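Local coordinates for protein sialyltransferase 0160 (Photobacterium damselae, PDB 4R84) that probably transfers sialic acid from CMP-sialic acid to a galactoside acceptor, as a glycosyltransferase of the GT-B structural group, at residues Phe359-Thr364 against Val381-Asn386; Tyr394-Asp399 against Val462-Phe467; Glu477-Ser482 against Lys497-Trp502. All coordinates share one frame; numbering follows the deposited sequence.

Contact 1: Phe359-Thr364 against Val381-Asn386. With CSF (cytidine-5'-monophosphate-3-fluoro-N-acetyl-neuraminic acid), chain E.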
loop_
_atom_site.group_PDB
_atom_site.type_symbol
_atom_site.label_atom_id
_atom_site.label_comp_id
_atom_site.label_asym_id
_atom_site.label_seq_id
_atom_site.Cartn_x
_atom_site.Cartn_y
_atom_site.Cartn_z
ATOM N N PHE A 359 12.609 21.423 11.543
ATOM C CA PHE A 359 12.440 20.408 12.574
ATOM C C PHE A 359 10.976 20.160 12.812
ATOM O O PHE A 359 10.237 21.101 13.068
ATOM C CB PHE A 359 13.130 20.865 13.880
ATOM C CG PHE A 359 12.604 20.219 15.155
ATOM C CD1 PHE A 359 12.620 18.839 15.337
ATOM C CD2 PHE A 359 12.146 21.014 16.202
ATOM C CE1 PHE A 359 12.164 18.259 16.529
ATOM C CE2 PHE A 359 11.687 20.444 17.406
ATOM C CZ PHE A 359 11.691 19.063 17.565
ATOM N N ILE A 360 10.551 18.903 12.700
ATOM C CA ILE A 360 9.205 18.541 13.108
ATOM C C ILE A 360 9.217 17.814 14.434
ATOM O O ILE A 360 9.865 16.774 14.578
ATOM C CB ILE A 360 8.509 17.626 12.081
ATOM C CG1 ILE A 360 8.291 18.359 10.771
ATOM C CG2 ILE A 360 7.181 17.149 12.650
ATOM C CD1 ILE A 360 7.664 17.457 9.696
ATOM N N PHE A 361 8.472 18.350 15.395
ATOM C CA PHE A 361 8.209 17.639 16.633
ATOM C C PHE A 361 6.953 16.787 16.470
ATOM O O PHE A 361 5.900 17.307 16.101
ATOM C CB PHE A 361 8.027 18.610 17.807
ATOM C CG PHE A 361 7.619 17.935 19.089
ATOM C CD1 PHE A 361 8.568 17.341 19.897
ATOM C CD2 PHE A 361 6.288 17.894 19.487
ATOM C CE1 PHE A 361 8.200 16.715 21.083
ATOM C CE2 PHE A 361 5.915 17.261 20.672
ATOM C CZ PHE A 361 6.878 16.673 21.464
ATOM N N THR A 362 7.058 15.500 16.792
ATOM C CA THR A 362 5.888 14.630 16.696
ATOM C C THR A 362 5.210 14.487 18.057
ATOM O O THR A 362 5.778 13.911 18.994
ATOM C CB THR A 362 6.266 13.237 16.170
ATOM O OG1 THR A 362 7.207 12.634 17.053
ATOM C CG2 THR A 362 6.902 13.338 14.786
ATOM N N GLY A 363 3.991 14.999 18.171
ATOM C CA GLY A 363 3.277 14.944 19.440
ATOM C C GLY A 363 2.613 13.603 19.713
ATOM O O GLY A 363 2.552 12.740 18.845
ATOM N N THR A 364 2.127 13.417 20.937
ATOM C CA THR A 364 1.309 12.247 21.247
ATOM C C THR A 364 0.076 12.671 22.027
ATOM O O THR A 364 -0.176 13.860 22.201
ATOM C CB THR A 364 2.088 11.197 22.052
ATOM O OG1 THR A 364 1.340 9.971 22.085
ATOM C CG2 THR A 364 2.348 11.708 23.474
ATOM N N VAL A 381 5.673 20.015 25.913
ATOM C CA VAL A 381 6.263 21.349 25.843
ATOM C C VAL A 381 7.660 21.330 26.462
ATOM O O VAL A 381 8.610 21.899 25.913
ATOM C CB VAL A 381 5.382 22.402 26.547
ATOM C CG1 VAL A 381 6.107 23.735 26.620
ATOM C CG2 VAL A 381 4.077 22.577 25.775
ATOM N N ASN A 382 7.805 20.631 27.585
ATOM C CA ASN A 382 9.116 20.509 28.224
ATOM C C ASN A 382 10.105 19.831 27.281
ATOM O O ASN A 382 11.259 20.246 27.188
ATOM C CB ASN A 382 9.023 19.723 29.529
ATOM C CG ASN A 382 8.232 20.453 30.599
ATOM O OD1 ASN A 382 7.939 21.643 30.474
ATOM N ND2 ASN A 382 7.892 19.738 31.670
ATOM N N VAL A 383 9.658 18.790 26.574
ATOM C CA VAL A 383 10.533 18.121 25.610
ATOM C C VAL A 383 11.012 19.091 24.519
ATOM O O VAL A 383 12.191 19.119 24.171
ATOM C CB VAL A 383 9.850 16.895 24.937
ATOM C CG1 VAL A 383 10.769 16.308 23.869
ATOM C CG2 VAL A 383 9.532 15.837 25.974
ATOM N N ILE A 384 10.101 19.876 23.956
ATOM C CA ILE A 384 10.492 20.819 22.909
ATOM C C ILE A 384 11.467 21.872 23.446
ATOM O O ILE A 384 12.450 22.216 22.790
ATOM C CB ILE A 384 9.273 21.535 22.322
ATOM C CG1 ILE A 384 8.291 20.496 21.777
ATOM C CG2 ILE A 384 9.713 22.530 21.228
ATOM C CD1 ILE A 384 6.933 21.069 21.424
ATOM N N ASN A 385 11.173 22.384 24.639
ATOM C CA ASN A 385 12.049 23.360 25.278
ATOM C C ASN A 385 13.465 22.827 25.417
ATOM O O ASN A 385 14.430 23.543 25.147
ATOM C CB ASN A 385 11.495 23.770 26.642
ATOM C CG ASN A 385 10.397 24.805 26.527
ATOM O OD1 ASN A 385 10.418 25.635 25.621
ATOM N ND2 ASN A 385 9.428 24.760 27.440
ATOM N N ASN A 386 13.593 21.565 25.817
ATOM C CA ASN A 386 14.909 20.937 25.903
ATOM C C ASN A 386 15.565 20.826 24.540
ATOM O O ASN A 386 16.772 21.013 24.411
ATOM C CB ASN A 386 14.807 19.548 26.532
ATOM C CG ASN A 386 14.574 19.593 28.024
ATOM O OD1 ASN A 386 14.099 20.592 28.565
ATOM N ND2 ASN A 386 14.895 18.498 28.701
HETATM C C5A CSF E . 0.299 2.365 20.618
HETATM C C4A CSF E . -0.558 2.083 19.391
HETATM C C2A CSF E . -0.806 4.581 19.066
HETATM O O6A CSF E . 0.054 4.729 20.211
HETATM C C6A CSF E . 1.012 3.694 20.401
HETATM C C3A CSF E . -1.542 3.230 19.134
HETATM O O4A CSF E . -1.268 0.854 19.598
HETATM N N5A CSF E . 1.274 1.311 20.781
HETATM C C7A CSF E . 1.821 4.049 21.633
HETATM C C8A CSF E . 2.548 5.365 21.422
HETATM C C9A CSF E . 3.521 5.621 22.566
HETATM O O9A CSF E . 4.197 6.847 22.290
HETATM O O8A CSF E . 3.292 5.268 20.208
HETATM O O7A CSF E . 0.942 4.192 22.750
HETATM C C1A CSF E . -1.817 5.709 19.069
HETATM O OBA CSF E . -2.589 5.823 18.097
HETATM O OAA CSF E . -1.868 6.493 20.047
HETATM O O1A CSF E . -0.105 4.613 17.821
HETATM O O2A CSF E . 2.062 4.794 16.607
HETATM N N1 CSF E . 0.475 9.936 14.112
HETATM C C2 CSF E . 0.744 11.137 13.439
HETATM N N3 CSF E . 1.393 12.136 14.080
HETATM C C4 CSF E . 1.782 11.960 15.361
HETATM C C5 CSF E . 1.509 10.774 16.042
HETATM C C6 CSF E . 0.830 9.753 15.386
HETATM C "C3'" CSF E . 0.842 6.842 13.273
HETATM C "C2'" CSF E . 0.604 8.089 12.463
HETATM C "C1'" CSF E . -0.277 8.901 13.384
HETATM O "O4'" CSF E . -0.882 7.990 14.307
HETATM C "C4'" CSF E . -0.493 6.662 13.958
HETATM P PA CSF E . 1.047 5.641 17.333
HETATM O "O5'" CSF E . 0.387 6.490 16.166
HETATM C "C5'" CSF E . -0.416 5.815 15.209
HETATM O "O3'" CSF E . 1.227 5.748 12.450
HETATM O "O2'" CSF E . -0.178 7.786 11.300
HETATM N N4 CSF E . 2.433 12.960 16.005
HETATM O O2 CSF E . 0.372 11.269 12.243
HETATM O O3A CSF E . 1.470 6.606 18.407
HETATM C C10 CSF E . 1.446 0.645 21.927
HETATM O O10 CSF E . 0.728 0.813 22.902
HETATM C C11 CSF E . 2.602 -0.317 21.945
HETATM F F3A CSF E . -2.472 3.296 20.145
#
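Ile384 lays its CG1 over the face of the Phe361 ring, 3.7 Å from the ring centroid and only 11° off the normal, a CH-pi contact almost over the centre. Its CD1 continues across the same ring and ends 3.8 Å from CD2 of Phe361. Val383 comes in differently: its CG1 lies at the ring edge, near the ring plane, 3.8 Å from CE1 of Phe361. Face and edge of one aromatic are thus taken by two consecutive residues of a helix, and both aliphatic side chains cross the phenylalanine at about a right angle.

The torsions set this up. Phe361 holds CG anti to its backbone N, which sends the ring from the strand toward the helix, while Ile384 swings CG1 beside its own N (chi1 -57°) and brings it over the ring. Farther out, Phe404 of strand 401-405 also touches Phe361, Phe421 packs on Ile384, and Trp502 packs on Val383. The backbone of strand 358-362 is hydrogen-bonded to its neighbours on each side, with Phe361 paired to Phe403 and Ile360 to Thr445 and Ala447.

Where the strand ends, Gly363 O accepts a hydrogen bond from the cytosine amino group, N4 of CSF, at 2.9 Å with an N-H...O angle of 157°. The contact itself is wholly apolar and buried, the strand-to-helix packing of a beta-alpha-beta unit in a Rossmann-type domain. Hydrocarbon seats the strand on its helix, and a backbone carbonyl just past the strand accepts the cytosine amino group, consistent with a part in recognising the base.

Contact 2: Tyr394-Asp399 against Val462-Phe467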
loop_
_atom_site.group_PDB
_atom_site.type_symbol
_atom_site.label_atom_id
_atom_site.label_comp_id
_atom_site.label_asym_id
_atom_site.label_seq_id
_atom_site.Cartn_x
_atom_site.Cartn_y
_atom_site.Cartn_z
ATOM N N TYR A 394 20.137 17.534 25.311
ATOM C CA TYR A 394 19.321 16.962 24.250
ATOM C C TYR A 394 18.980 17.987 23.178
ATOM O O TYR A 394 18.039 17.812 22.402
ATOM C CB TYR A 394 18.059 16.365 24.861
ATOM C CG TYR A 394 18.425 15.500 26.035
ATOM C CD1 TYR A 394 18.981 14.239 25.851
ATOM C CD2 TYR A 394 18.229 15.951 27.336
ATOM C CE1 TYR A 394 19.338 13.453 26.932
ATOM C CE2 TYR A 394 18.578 15.170 28.423
ATOM C CZ TYR A 394 19.128 13.923 28.216
ATOM O OH TYR A 394 19.472 13.149 29.298
ATOM N N TYR A 395 19.771 19.048 23.134
ATOM C CA TYR A 395 19.704 20.032 22.065
ATOM C C TYR A 395 19.761 19.319 20.722
ATOM O O TYR A 395 20.501 18.349 20.564
ATOM C CB TYR A 395 20.862 21.019 22.224
ATOM C CG TYR A 395 20.985 22.114 21.183
ATOM C CD1 TYR A 395 19.902 22.906 20.836
ATOM C CD2 TYR A 395 22.216 22.402 20.607
ATOM C CE1 TYR A 395 20.029 23.920 19.905
ATOM C CE2 TYR A 395 22.352 23.416 19.688
ATOM C CZ TYR A 395 21.261 24.173 19.340
ATOM O OH TYR A 395 21.397 25.184 18.414
ATOM N N LEU A 396 18.932 19.751 19.777
ATOM C CA LEU A 396 18.900 19.115 18.456
ATOM C C LEU A 396 20.251 19.200 17.750
ATOM O O LEU A 396 20.519 18.424 16.839
ATOM C CB LEU A 396 17.809 19.742 17.572
ATOM C CG LEU A 396 16.328 19.553 17.922
ATOM C CD1 LEU A 396 15.482 20.434 17.027
ATOM C CD2 LEU A 396 15.888 18.100 17.762
ATOM N N GLY A 397 21.091 20.155 18.156
ATOM C CA GLY A 397 22.434 20.288 17.604
ATOM C C GLY A 397 22.707 21.573 16.833
ATOM O O GLY A 397 23.859 21.976 16.646
ATOM N N LYS A 398 21.646 22.213 16.363
ATOM C CA LYS A 398 21.753 23.507 15.698
ATOM C C LYS A 398 20.394 24.199 15.720
ATOM O O LYS A 398 19.436 23.652 16.253
ATOM C CB LYS A 398 22.281 23.351 14.271
ATOM C CG LYS A 398 21.598 22.295 13.451
ATOM C CD LYS A 398 22.258 22.187 12.091
ATOM C CE LYS A 398 21.768 20.986 11.326
ATOM N NZ LYS A 398 22.427 20.903 9.993
ATOM N N ASP A 399 20.323 25.417 15.196
ATOM C CA ASP A 399 19.060 26.153 15.165
ATOM C C ASP A 399 18.167 25.658 14.043
ATOM O O ASP A 399 18.603 25.592 12.898
ATOM C CB ASP A 399 19.314 27.656 15.018
ATOM C CG ASP A 399 20.107 28.222 16.176
ATOM O OD1 ASP A 399 19.854 27.794 17.327
ATOM O OD2 ASP A 399 20.991 29.076 15.934
ATOM N N VAL A 462 16.309 11.245 11.937
ATOM C CA VAL A 462 15.771 11.010 13.269
ATOM C C VAL A 462 16.708 11.553 14.337
ATOM O O VAL A 462 17.826 11.074 14.476
ATOM C CB VAL A 462 15.530 9.507 13.524
ATOM C CG1 VAL A 462 15.030 9.279 14.939
ATOM C CG2 VAL A 462 14.547 8.951 12.503
ATOM N N ASN A 463 16.249 12.540 15.101
ATOM C CA ASN A 463 17.135 13.164 16.091
ATOM C C ASN A 463 17.119 12.454 17.443
ATOM O O ASN A 463 18.147 11.956 17.906
ATOM C CB ASN A 463 16.768 14.633 16.285
ATOM C CG ASN A 463 17.968 15.479 16.684
ATOM O OD1 ASN A 463 18.497 15.337 17.783
ATOM N ND2 ASN A 463 18.390 16.374 15.793
ATOM N N PHE A 464 15.952 12.406 18.076
ATOM C CA PHE A 464 15.768 11.619 19.297
ATOM C C PHE A 464 14.329 11.155 19.368
ATOM O O PHE A 464 13.449 11.722 18.718
ATOM C CB PHE A 464 16.120 12.401 20.574
ATOM C CG PHE A 464 15.265 13.617 20.823
ATOM C CD1 PHE A 464 13.994 13.496 21.376
ATOM C CD2 PHE A 464 15.754 14.884 20.565
ATOM C CE1 PHE A 464 13.217 14.603 21.617
ATOM C CE2 PHE A 464 14.987 16.003 20.820
ATOM C CZ PHE A 464 13.721 15.870 21.355
ATOM N N ILE A 465 14.105 10.127 20.176
ATOM C CA ILE A 465 12.773 9.586 20.388
ATOM C C ILE A 465 12.477 9.457 21.868
ATOM O O ILE A 465 13.295 8.928 22.628
ATOM C CB ILE A 465 12.632 8.230 19.727
ATOM C CG1 ILE A 465 12.876 8.370 18.227
ATOM C CG2 ILE A 465 11.244 7.699 19.948
ATOM C CD1 ILE A 465 12.718 7.079 17.471
ATOM N N VAL A 466 11.304 9.939 22.275
ATOM C CA VAL A 466 10.918 9.924 23.678
ATOM C C VAL A 466 9.927 8.819 23.991
ATOM O O VAL A 466 8.876 8.726 23.354
ATOM C CB VAL A 466 10.301 11.254 24.081
ATOM C CG1 VAL A 466 9.835 11.195 25.534
ATOM C CG2 VAL A 466 11.324 12.373 23.881
ATOM N N PHE A 467 10.265 7.969 24.954
ATOM C CA PHE A 467 9.304 6.990 25.429
ATOM C C PHE A 467 8.658 7.478 26.706
ATOM O O PHE A 467 9.305 8.093 27.533
ATOM C CB PHE A 467 9.971 5.646 25.630
ATOM C CG PHE A 467 10.374 5.018 24.354
ATOM C CD1 PHE A 467 11.532 5.412 23.719
ATOM C CD2 PHE A 467 9.564 4.072 23.752
ATOM C CE1 PHE A 467 11.898 4.845 22.511
ATOM C CE2 PHE A 467 9.922 3.509 22.552
ATOM C CZ PHE A 467 11.085 3.896 21.931
HETATM O O HOH W 1 19.154 15.063 20.780
HETATM O O HOH W 2 21.002 15.972 18.674
#
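Tyr394 meets Phe464 through its carbonyl rather than its ring: Tyr394 O approaches CE2 of Phe464 to 3.9 Å. A water within hydrogen-bonding distance of Asn463 OD1, and more weakly of this oxygen, may bridge the two. A second water lies 3.1 Å from Tyr395 O and 2.7 Å from Asn463 OD1 and may do the same.

On the loop side Leu396 carries most of the contact. Its carbonyl oxygen accepts a 3.1 Å hydrogen bond from Asn463 ND2, nearly straight at 166°; the donor lies in the carbonyl plane on a lone pair. CD2 of Leu396 lies over the face of the Asn463 amide, 3.5 Å from CG, whereas the carbonyl meets ND2 close to the amide plane. That Leu396 methyl also rests 3.8 Å from CE2 of Phe464. With CG anti to the backbone N (chi1 -151°), Asn463 extends its amide toward the loop, where ND2 has a second acceptor in Thr445 OG1 and OD1 faces the waters. Next, Gly397 N sits above one face of the Tyr395 ring, toward the rim, and Asp399 OD1 takes a weak hydrogen bond from Tyr395 OH.

The loop is the return connection of the beta-alpha-beta unit strand 358-362, helix 373-388, strand 401-405, and it joins strand 462-468 by one direct bond, two possible water bridges and a small apolar patch. Ala387 of the helix touches both Leu396 and Phe464. Leu500 of the neighbouring strand 499-502 lies against Phe464 and Tyr394, while Asn463 pairs through its backbone with Val446 of strand 445-447.

Contact 3: Glu477-Ser482 against Lys497-Trp502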
loop_
_atom_site.group_PDB
_atom_site.type_symbol
_atom_site.label_atom_id
_atom_site.label_comp_id
_atom_site.label_asym_id
_atom_site.label_seq_id
_atom_site.Cartn_x
_atom_site.Cartn_y
_atom_site.Cartn_z
ATOM N N GLU A 477 15.770 2.732 31.466
ATOM C CA GLU A 477 16.328 1.384 31.353
ATOM C C GLU A 477 15.311 0.403 30.778
ATOM O O GLU A 477 15.636 -0.423 29.917
ATOM C CB GLU A 477 16.830 0.893 32.712
ATOM C CG GLU A 477 18.156 1.513 33.116
ATOM C CD GLU A 477 19.228 1.328 32.057
ATOM O OE1 GLU A 477 19.430 0.178 31.599
ATOM O OE2 GLU A 477 19.863 2.335 31.672
ATOM N N GLU A 478 14.070 0.514 31.234
ATOM C CA GLU A 478 13.025 -0.349 30.712
ATOM C C GLU A 478 12.716 -0.021 29.252
ATOM O O GLU A 478 12.412 -0.915 28.476
ATOM C CB GLU A 478 11.770 -0.250 31.588
ATOM C CG GLU A 478 11.986 -0.943 32.940
ATOM C CD GLU A 478 10.849 -0.748 33.924
ATOM O OE1 GLU A 478 9.804 -0.185 33.537
ATOM O OE2 GLU A 478 11.007 -1.166 35.094
ATOM N N ALA A 479 12.831 1.247 28.865
ATOM C CA ALA A 479 12.640 1.597 27.455
ATOM C C ALA A 479 13.723 0.946 26.599
ATOM O O ALA A 479 13.421 0.341 25.570
ATOM C CB ALA A 479 12.648 3.097 27.257
ATOM N N LEU A 480 14.977 1.061 27.030
ATOM C CA LEU A 480 16.090 0.533 26.243
ATOM C C LEU A 480 15.962 -0.969 26.014
ATOM O O LEU A 480 16.359 -1.471 24.968
ATOM C CB LEU A 480 17.427 0.839 26.918
ATOM C CG LEU A 480 17.885 2.293 26.835
ATOM C CD1 LEU A 480 19.081 2.523 27.738
ATOM C CD2 LEU A 480 18.237 2.626 25.392
ATOM N N LYS A 481 15.405 -1.683 26.987
ATOM C CA LYS A 481 15.314 -3.138 26.895
ATOM C C LYS A 481 14.043 -3.612 26.175
ATOM O O LYS A 481 13.879 -4.804 25.908
ATOM C CB LYS A 481 15.375 -3.766 28.288
ATOM C CG LYS A 481 16.687 -3.553 29.041
ATOM C CD LYS A 481 16.613 -4.184 30.434
ATOM C CE LYS A 481 17.889 -3.963 31.253
ATOM N NZ LYS A 481 17.872 -2.692 32.033
ATOM N N SER A 482 13.143 -2.689 25.866
ATOM C CA SER A 482 11.890 -3.066 25.217
ATOM C C SER A 482 12.135 -3.611 23.810
ATOM O O SER A 482 13.084 -3.202 23.140
ATOM C CB SER A 482 10.926 -1.880 25.153
ATOM O OG SER A 482 11.366 -0.901 24.230
ATOM N N LYS A 497 21.830 6.521 22.744
ATOM C CA LYS A 497 21.837 7.918 23.161
ATOM C C LYS A 497 20.614 8.697 22.660
ATOM O O LYS A 497 20.303 9.771 23.176
ATOM C CB LYS A 497 23.104 8.616 22.651
ATOM C CG LYS A 497 22.834 9.206 21.281
ATOM C CD LYS A 497 23.939 9.970 20.663
ATOM C CE LYS A 497 23.404 10.609 19.394
ATOM N NZ LYS A 497 22.342 11.613 19.650
ATOM N N ASP A 498 19.940 8.175 21.632
ATOM C CA ASP A 498 18.792 8.844 21.043
ATOM C C ASP A 498 17.505 8.475 21.773
ATOM O O ASP A 498 16.464 9.078 21.531
ATOM C CB ASP A 498 18.639 8.482 19.562
ATOM C CG ASP A 498 19.865 8.853 18.743
ATOM O OD1 ASP A 498 20.396 9.956 18.964
ATOM O OD2 ASP A 498 20.302 8.038 17.894
ATOM N N VAL A 499 17.578 7.469 22.634
ATOM C CA VAL A 499 16.399 6.968 23.327
ATOM C C VAL A 499 16.231 7.659 24.673
ATOM O O VAL A 499 17.080 7.520 25.585
ATOM C CB VAL A 499 16.475 5.443 23.525
ATOM C CG1 VAL A 499 15.251 4.951 24.278
ATOM C CG2 VAL A 499 16.570 4.748 22.181
ATOM N N LEU A 500 15.145 8.422 24.790
ATOM C CA LEU A 500 14.874 9.193 25.997
ATOM C C LEU A 500 13.602 8.723 26.694
ATOM O O LEU A 500 12.744 8.071 26.092
ATOM C CB LEU A 500 14.760 10.690 25.671
ATOM C CG LEU A 500 15.903 11.309 24.859
ATOM C CD1 LEU A 500 15.687 12.810 24.633
ATOM C CD2 LEU A 500 17.249 11.040 25.514
ATOM N N PHE A 501 13.482 9.056 27.973
ATOM C CA PHE A 501 12.280 8.731 28.732
ATOM C C PHE A 501 11.718 9.953 29.463
ATOM O O PHE A 501 12.471 10.727 30.052
ATOM C CB PHE A 501 12.564 7.616 29.748
ATOM C CG PHE A 501 11.375 7.266 30.611
ATOM C CD1 PHE A 501 10.384 6.430 30.134
ATOM C CD2 PHE A 501 11.252 7.774 31.884
ATOM C CE1 PHE A 501 9.282 6.113 30.920
ATOM C CE2 PHE A 501 10.155 7.470 32.673
ATOM C CZ PHE A 501 9.170 6.639 32.186
ATOM N N TRP A 502 10.401 10.118 29.394
ATOM C CA TRP A 502 9.660 11.106 30.188
ATOM C C TRP A 502 8.518 10.382 30.899
ATOM O O TRP A 502 7.750 9.651 30.279
ATOM C CB TRP A 502 9.118 12.280 29.342
ATOM C CG TRP A 502 9.921 13.597 29.352
ATOM C CD1 TRP A 502 9.639 14.710 30.094
ATOM C CD2 TRP A 502 11.085 13.925 28.576
ATOM N NE1 TRP A 502 10.556 15.704 29.836
ATOM C CE2 TRP A 502 11.454 15.248 28.907
ATOM C CE3 TRP A 502 11.855 13.230 27.637
ATOM C CZ2 TRP A 502 12.556 15.885 28.335
ATOM C CZ3 TRP A 502 12.949 13.866 27.069
ATOM C CH2 TRP A 502 13.289 15.179 27.420
#
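Leu480 reaches Val499 with one methyl. From CB, which leaves the helix without heading straight for the strand, the chain turns so that CG stands beside the backbone N (chi1 -74°), and the branch at CG then delivers CD2 to the valine. CD2 of Leu480 sits 3.8 Å from CB of Val499, slightly farther from CG1 and farther still from CG2, tucked against the fork of the valine. The two side chains cross at a slant. One residue earlier, the CB of Ala479 makes a looser approach, 4.4 Å from CG1 of Val499, and also rests on Phe467 of strand 462-468.

The helix end has its own polar bonds. Ala479 O takes a 2.7 Å hydrogen bond from Ser482 OG and a longer one from Ser482 N, and Ser482 is the N-cap of the next helix, 483-490. Both helices lie in the crossover between parallel strands 462-468 and 499-502, and this contact packs the first of them on the second strand.

Between the two segments the contact is hydrocarbon alone, the valine serving both alanine and leucine; a polar link of helix to strand comes just before the segment, from Arg476 NE to Val499 O.

Overall arrangement
The three contacts follow one another along the chain and lie on the same side of its centre, in the lobe that carries strands 358-362 and 401-405. Contacts 1 and 2 are closest, with centres about 9 Å apart; contact 3 lies about 14 Å from contact 2 and 17 Å from contact 1. Helix 373-388 links the first two, Val383 packing on Phe464 and Val466 as well as within contact 1, and Phe359 CG comes 3.4 Å from Leu396 CD1. Strands 462-468 and 499-502 pair in parallel, tying contact 2 to contact 3. The C-terminal strand is thus built into the same Rossmann-type domain whose strand 358-362 leads to the cytosine contact.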